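Local atomic coordinates of Poly(A) RNA polymerase protein 2 (Saccharomyces cerevisiae, PDB entry 3NYB), a protein that serves as the poly(A) RNA polymerase of the TRAMP RNA surveillance complex, pairing with the zinc-knuckle protein Air2p and probably adding adenylates to the 3' ends of RNA. Residues F229-A235 and Y245-W251; T250-I254 and E271-R277. The protein carries 1 engineered substitution. All coordinates share one frame. Residues are numbered along the deposited sequence.

Overall arrangement
Contacts 1 and 2 share a corner of the chain at T250 and W251, yet their chemistry differs with their place in the fold. Contact 1 is buried: it pairs strands 234-238 and 243-247 of an antiparallel hairpin, with backbone hydrogen bonds, aromatic packing and a lysine whose ammonium binds carbonyls, and the Protein AIR2 chain packs on it, at V234, Y245 and P247 among others. Contact 2, its centre about 10 Å from that of contact 1, is a looser, partly exposed junction between two loops, held mainly by van der Waals contacts and one weak hydrogen bond. Within contact 1 the W251 indole touches 229-235 at A235 alone, whereas it lies at the heart of contact 2.

Contact 1. Residues F229-A235 and Y245-W251; sequences FGYDDVA and YFPKSTW
A short beta hairpin is best specified by its register: D233, V234 and A235 lie opposite K248, P247 and F246, with CA-CA separations of 5.3, 4.8 and 5.3 Å. The chain enters at F229, whose t rotamer sets its ring edge against the face of Y245 in a T-shaped pair (centroids 5.6 Å apart, planes at 85°). G230 centres an inverse gamma turn (phi/psi -76/75). Y231 and D232 take helical angles, with CA-to-CB bonds away from 245-251, and their carbonyls accept from K248, whose m, m, t, p side chain brings NZ to 2.7 Å from Y231 O and, in a weak bond, 3.3 Å from D232 O. D233 O accepts K248 N (2.8 Å). V234 forms a non-hydrogen-bonded pair with P247, and its CG1 meets Y245 CB at 3.5 Å; Y50 and G53 of the Protein AIR2 chain pack against V234 and P247. A235 forms the hydrogen-bonded pair with F246, A235 N to F246 O at 2.8 Å and F246 N to A235 O at 3.1 Å, and its CB sits over the F246 ring face, a CH-pi contact 4.1 Å from the centroid. Antiparallel pairing thus fixes the strands, while the K248 ammonium, met by the Y231 carbonyl and weakly by those of D232 and, from outside the segments, S262, ties the turn before one strand to the chain just past the other.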
loop_
_atom_site.group_PDB
_atom_site.type_symbol
_atom_site.label_atom_id
_atom_site.label_comp_id
_atom_site.label_asym_id
_atom_site.label_seq_id
_atom_site.Cartn_x
_atom_site.Cartn_y
_atom_site.Cartn_z
ATOM N N PHE A 229 1.899 -14.717 6.729
ATOM C CA PHE A 229 1.221 -15.057 5.489
ATOM C C PHE A 229 1.953 -16.176 4.746
ATOM O O PHE A 229 3.159 -16.103 4.515
ATOM C CB PHE A 229 1.021 -13.830 4.601
ATOM C CG PHE A 229 0.127 -14.082 3.415
ATOM C CD1 PHE A 229 -1.242 -13.940 3.517
ATOM C CD2 PHE A 229 0.663 -14.471 2.196
ATOM C CE1 PHE A 229 -2.067 -14.179 2.420
ATOM C CE2 PHE A 229 -0.153 -14.711 1.097
ATOM C CZ PHE A 229 -1.520 -14.565 1.213
ATOM N N GLY A 230 1.210 -17.222 4.393
ATOM C CA GLY A 230 1.778 -18.352 3.682
ATOM C C GLY A 230 2.019 -18.029 2.223
ATOM O O GLY A 230 1.278 -18.470 1.348
ATOM N N TYR A 231 3.056 -17.247 1.962
ATOM C CA TYR A 231 3.366 -16.825 0.605
ATOM C C TYR A 231 3.506 -18.003 -0.337
ATOM O O TYR A 231 3.030 -17.957 -1.470
ATOM C CB TYR A 231 4.641 -15.985 0.594
ATOM C CG TYR A 231 4.401 -14.596 1.109
ATOM C CD1 TYR A 231 3.971 -13.592 0.256
ATOM C CD2 TYR A 231 4.577 -14.293 2.450
ATOM C CE1 TYR A 231 3.739 -12.321 0.718
ATOM C CE2 TYR A 231 4.346 -13.020 2.928
ATOM C CZ TYR A 231 3.925 -12.037 2.055
ATOM O OH TYR A 231 3.683 -10.763 2.512
ATOM N N ASP A 232 4.165 -19.052 0.142
ATOM C CA ASP A 232 4.376 -20.262 -0.643
ATOM C C ASP A 232 3.062 -20.880 -1.110
ATOM O O ASP A 232 2.948 -21.289 -2.263
ATOM C CB ASP A 232 5.184 -21.293 0.160
ATOM C CG ASP A 232 6.674 -20.990 0.175
ATOM O OD1 ASP A 232 7.340 -21.188 -0.866
ATOM O OD2 ASP A 232 7.180 -20.566 1.235
ATOM N N ASP A 233 2.068 -20.918 -0.223
ATOM C CA ASP A 233 0.855 -21.711 -0.446
ATOM C C ASP A 233 -0.465 -20.938 -0.638
ATOM O O ASP A 233 -1.422 -21.492 -1.175
ATOM C CB ASP A 233 0.677 -22.722 0.694
ATOM C CG ASP A 233 1.938 -23.523 0.974
ATOM O OD1 ASP A 233 2.415 -24.239 0.071
ATOM O OD2 ASP A 233 2.447 -23.449 2.111
ATOM N N VAL A 234 -0.534 -19.682 -0.200
ATOM C CA VAL A 234 -1.797 -18.939 -0.245
ATOM C C VAL A 234 -1.838 -17.835 -1.303
ATOM O O VAL A 234 -0.879 -17.084 -1.462
ATOM C CB VAL A 234 -2.128 -18.316 1.123
ATOM C CG1 VAL A 234 -3.524 -17.710 1.108
ATOM C CG2 VAL A 234 -2.008 -19.354 2.218
ATOM N N ALA A 235 -2.960 -17.732 -2.011
ATOM C CA ALA A 235 -3.150 -16.700 -3.031
ATOM C C ALA A 235 -4.322 -15.788 -2.682
ATOM O O ALA A 235 -5.127 -16.111 -1.807
ATOM C CB ALA A 235 -3.367 -17.334 -4.396
ATOM N N TYR A 245 -8.891 -15.959 0.188
ATOM C CA TYR A 245 -7.676 -16.738 -0.016
ATOM C C TYR A 245 -8.029 -18.036 -0.726
ATOM O O TYR A 245 -9.085 -18.619 -0.482
ATOM C CB TYR A 245 -6.996 -17.108 1.304
ATOM C CG TYR A 245 -6.613 -15.968 2.213
ATOM C CD1 TYR A 245 -6.390 -14.690 1.722
ATOM C CD2 TYR A 245 -6.432 -16.187 3.572
ATOM C CE1 TYR A 245 -6.030 -13.651 2.571
ATOM C CE2 TYR A 245 -6.068 -15.161 4.423
ATOM C CZ TYR A 245 -5.870 -13.894 3.921
ATOM O OH TYR A 245 -5.510 -12.878 4.777
ATOM N N PHE A 246 -7.147 -18.497 -1.601
ATOM C CA PHE A 246 -7.240 -19.866 -2.090
ATOM C C PHE A 246 -5.856 -20.476 -2.245
ATOM O O PHE A 246 -4.895 -19.762 -2.509
ATOM C CB PHE A 246 -8.068 -19.970 -3.382
ATOM C CG PHE A 246 -7.596 -19.087 -4.503
ATOM C CD1 PHE A 246 -6.670 -19.546 -5.423
ATOM C CD2 PHE A 246 -8.118 -17.813 -4.664
ATOM C CE1 PHE A 246 -6.251 -18.740 -6.467
ATOM C CE2 PHE A 246 -7.703 -17.005 -5.706
ATOM C CZ PHE A 246 -6.767 -17.468 -6.608
ATOM N N PRO A 247 -5.746 -21.802 -2.055
ATOM C CA PRO A 247 -4.436 -22.461 -2.093
ATOM C C PRO A 247 -3.873 -22.458 -3.512
ATOM O O PRO A 247 -4.630 -22.578 -4.473
ATOM C CB PRO A 247 -4.746 -23.895 -1.635
ATOM C CG PRO A 247 -6.160 -23.861 -1.100
ATOM C CD PRO A 247 -6.840 -22.765 -1.839
ATOM N N LYS A 248 -2.561 -22.309 -3.643
ATOM C CA LYS A 248 -1.942 -22.264 -4.959
ATOM C C LYS A 248 -2.328 -23.498 -5.749
ATOM O O LYS A 248 -2.622 -23.421 -6.944
ATOM C CB LYS A 248 -0.420 -22.195 -4.836
ATOM C CG LYS A 248 0.098 -21.008 -4.041
ATOM C CD LYS A 248 0.009 -19.721 -4.835
ATOM C CE LYS A 248 0.544 -18.549 -4.028
ATOM N NZ LYS A 248 2.031 -18.550 -3.938
ATOM N N SER A 249 -2.334 -24.634 -5.056
ATOM C CA SER A 249 -2.548 -25.941 -5.670
ATOM C C SER A 249 -3.846 -26.051 -6.467
ATOM O O SER A 249 -3.947 -26.878 -7.370
ATOM C CB SER A 249 -2.488 -27.029 -4.598
ATOM O OG SER A 249 -3.081 -26.574 -3.395
ATOM N N THR A 250 -4.828 -25.215 -6.139
ATOM C CA THR A 250 -6.109 -25.220 -6.842
ATOM C C THR A 250 -6.091 -24.312 -8.071
ATOM O O THR A 250 -6.908 -24.471 -8.980
ATOM C CB THR A 250 -7.276 -24.793 -5.921
ATOM O OG1 THR A 250 -7.343 -23.364 -5.851
ATOM C CG2 THR A 250 -7.097 -25.365 -4.523
ATOM N N TRP A 251 -5.165 -23.358 -8.095
ATOM C CA TRP A 251 -5.036 -22.466 -9.242
ATOM C C TRP A 251 -4.253 -23.182 -10.322
ATOM O O TRP A 251 -3.033 -23.056 -10.402
ATOM C CB TRP A 251 -4.328 -21.161 -8.866
ATOM C CG TRP A 251 -4.602 -20.033 -9.829
ATOM C CD1 TRP A 251 -5.160 -20.132 -11.070
ATOM C CD2 TRP A 251 -4.299 -18.638 -9.632
ATOM N NE1 TRP A 251 -5.239 -18.887 -11.651
ATOM C CE2 TRP A 251 -4.721 -17.968 -10.803
ATOM C CE3 TRP A 251 -3.722 -17.915 -8.595
ATOM C CZ2 TRP A 251 -4.573 -16.580 -10.939
ATOM C CZ3 TRP A 251 -3.583 -16.541 -8.744
ATOM C CH2 TRP A 251 -4.006 -15.890 -9.909
#

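Contact 2. Residues T250-I254 and E271-R277; sequences TWSAI and ESNNISR
Two irregular loops meet here beside the hairpin: 250-254, which follows strand 243-247 and the 3-10 segment 248-250, with an inverse gamma turn centred on W251 (phi/psi -81/87), and 271-277, which turns a corner at E271-N273 and then forms a type I beta turn from N274 to R277. It is a worked example of packing without paired strands. The backbones come nearest at A253 and S272, CA-CA 5.6 Å, with I254 and N273 next at 6.8 Å. The key side chain is W251. Its t rotamer (chi1 -159°, chi2 -14°) directs the indole along the opposing loop, so that CZ2 lies 3.8 Å from N273 C and CH2 lies 3.9 Å from N274 CB; N274 takes chi1 p (87°), and its side chain also touches A264. The indole further meets the ring of F246, joining the junction to the hairpin. Beside it, I254, with chi1 p and chi2 t, brings CG2 to 3.4 Å from S272 O, the same carbonyl that A253 CB approaches at 3.4 Å. N273 points away and satisfies its amide on D267. R277 is t at chi1 and then folded by p values at chi2 and chi3, which places NH2 4.4 Å from I254 CB; this exposed arginine also touches a crystal neighbour, so its conformation may partly reflect the lattice. E271 O accepts a hydrogen bond from Q266 NE2. The sole hydrogen bond across the two segments is weak: W251 NE1 donates to E271 O at 3.2 Å with an N-H...O angle of 121°.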
loop_
_atom_site.group_PDB
_atom_site.type_symbol
_atom_site.label_atom_id
_atom_site.label_comp_id
_atom_site.label_asym_id
_atom_site.label_seq_id
_atom_site.Cartn_x
_atom_site.Cartn_y
_atom_site.Cartn_z
ATOM N N THR A 250 -4.828 -25.215 -6.139
ATOM C CA THR A 250 -6.109 -25.220 -6.842
ATOM C C THR A 250 -6.091 -24.312 -8.071
ATOM O O THR A 250 -6.908 -24.471 -8.980
ATOM C CB THR A 250 -7.276 -24.793 -5.921
ATOM O OG1 THR A 250 -7.343 -23.364 -5.851
ATOM C CG2 THR A 250 -7.097 -25.365 -4.523
ATOM N N TRP A 251 -5.165 -23.358 -8.095
ATOM C CA TRP A 251 -5.036 -22.466 -9.242
ATOM C C TRP A 251 -4.253 -23.182 -10.322
ATOM O O TRP A 251 -3.033 -23.056 -10.402
ATOM C CB TRP A 251 -4.328 -21.161 -8.866
ATOM C CG TRP A 251 -4.602 -20.033 -9.829
ATOM C CD1 TRP A 251 -5.160 -20.132 -11.070
ATOM C CD2 TRP A 251 -4.299 -18.638 -9.632
ATOM N NE1 TRP A 251 -5.239 -18.887 -11.651
ATOM C CE2 TRP A 251 -4.721 -17.968 -10.803
ATOM C CE3 TRP A 251 -3.722 -17.915 -8.595
ATOM C CZ2 TRP A 251 -4.573 -16.580 -10.939
ATOM C CZ3 TRP A 251 -3.583 -16.541 -8.744
ATOM C CH2 TRP A 251 -4.006 -15.890 -9.909
ATOM N N SER A 252 -4.962 -23.940 -11.151
ATOM C CA SER A 252 -4.330 -24.771 -12.166
ATOM C C SER A 252 -3.738 -23.931 -13.294
ATOM O O SER A 252 -2.734 -24.306 -13.903
ATOM C CB SER A 252 -5.341 -25.774 -12.726
ATOM O OG SER A 252 -6.057 -26.408 -11.678
ATOM N N ALA A 253 -4.363 -22.789 -13.560
ATOM C CA ALA A 253 -3.938 -21.911 -14.641
ATOM C C ALA A 253 -2.427 -21.626 -14.634
ATOM O O ALA A 253 -1.840 -21.338 -15.678
ATOM C CB ALA A 253 -4.739 -20.609 -14.606
ATOM N N ILE A 254 -1.802 -21.721 -13.464
ATOM C CA ILE A 254 -0.391 -21.369 -13.323
ATOM C C ILE A 254 0.416 -22.397 -12.532
ATOM O O ILE A 254 1.571 -22.141 -12.182
ATOM C CB ILE A 254 -0.236 -20.007 -12.620
ATOM C CG1 ILE A 254 -0.804 -20.079 -11.200
ATOM C CG2 ILE A 254 -0.923 -18.909 -13.417
ATOM C CD1 ILE A 254 -1.037 -18.736 -10.572
ATOM N N GLU A 271 -8.490 -13.831 -14.612
ATOM C CA GLU A 271 -8.375 -14.713 -13.463
ATOM C C GLU A 271 -7.362 -15.805 -13.761
ATOM O O GLU A 271 -7.126 -16.689 -12.940
ATOM C CB GLU A 271 -9.736 -15.322 -13.134
ATOM C CG GLU A 271 -10.498 -15.821 -14.356
ATOM C CD GLU A 271 -11.390 -17.016 -14.055
ATOM O OE1 GLU A 271 -12.051 -17.031 -12.990
ATOM O OE2 GLU A 271 -11.429 -17.944 -14.895
ATOM N N SER A 272 -6.757 -15.718 -14.941
ATOM C CA SER A 272 -5.810 -16.716 -15.420
ATOM C C SER A 272 -4.372 -16.497 -14.937
ATOM O O SER A 272 -3.589 -17.441 -14.880
ATOM C CB SER A 272 -5.844 -16.767 -16.948
ATOM O OG SER A 272 -4.567 -17.067 -17.479
ATOM N N ASN A 273 -4.018 -15.260 -14.602
ATOM C CA ASN A 273 -2.672 -14.974 -14.109
ATOM C C ASN A 273 -2.648 -14.020 -12.913
ATOM O O ASN A 273 -3.605 -13.278 -12.679
ATOM C CB ASN A 273 -1.791 -14.422 -15.232
ATOM C CG ASN A 273 -1.943 -12.922 -15.411
ATOM O OD1 ASN A 273 -0.957 -12.209 -15.603
ATOM N ND2 ASN A 273 -3.179 -12.438 -15.346
ATOM N N ASN A 274 -1.558 -14.038 -12.154
ATOM C CA ASN A 274 -1.421 -13.077 -11.065
ATOM C C ASN A 274 -0.680 -11.822 -11.503
ATOM O O ASN A 274 0.286 -11.882 -12.266
ATOM C CB ASN A 274 -0.813 -13.709 -9.798
ATOM C CG ASN A 274 0.703 -13.706 -9.787
ATOM O OD1 ASN A 274 1.350 -13.244 -10.720
ATOM N ND2 ASN A 274 1.278 -14.230 -8.713
ATOM N N ILE A 275 -1.160 -10.676 -11.051
ATOM C CA ILE A 275 -0.517 -9.427 -11.416
ATOM C C ILE A 275 0.741 -9.183 -10.585
ATOM O O ILE A 275 1.469 -8.224 -10.832
ATOM C CB ILE A 275 -1.488 -8.233 -11.311
ATOM C CG1 ILE A 275 -2.674 -8.590 -10.418
ATOM C CG2 ILE A 275 -2.026 -7.869 -12.677
ATOM C CD1 ILE A 275 -2.303 -8.950 -9.012
ATOM N N SER A 276 1.003 -10.066 -9.622
ATOM C CA SER A 276 2.130 -9.901 -8.702
ATOM C C SER A 276 3.324 -10.762 -9.097
ATOM O O SER A 276 4.306 -10.856 -8.355
ATOM C CB SER A 276 1.722 -10.268 -7.274
ATOM O OG SER A 276 0.338 -10.536 -7.182
ATOM N N ARG A 277 3.227 -11.401 -10.256
ATOM C CA ARG A 277 4.290 -12.269 -10.738
ATOM C C ARG A 277 5.602 -11.503 -10.819
ATOM O O ARG A 277 6.662 -12.032 -10.488
ATOM C CB ARG A 277 3.926 -12.845 -12.109
ATOM C CG ARG A 277 5.064 -13.572 -12.802
ATOM C CD ARG A 277 5.359 -14.896 -12.135
ATOM N NE ARG A 277 4.315 -15.876 -12.409
ATOM C CZ ARG A 277 4.396 -16.808 -13.352
ATOM N NH1 ARG A 277 5.481 -16.891 -14.110
ATOM N NH2 ARG A 277 3.392 -17.659 -13.531
#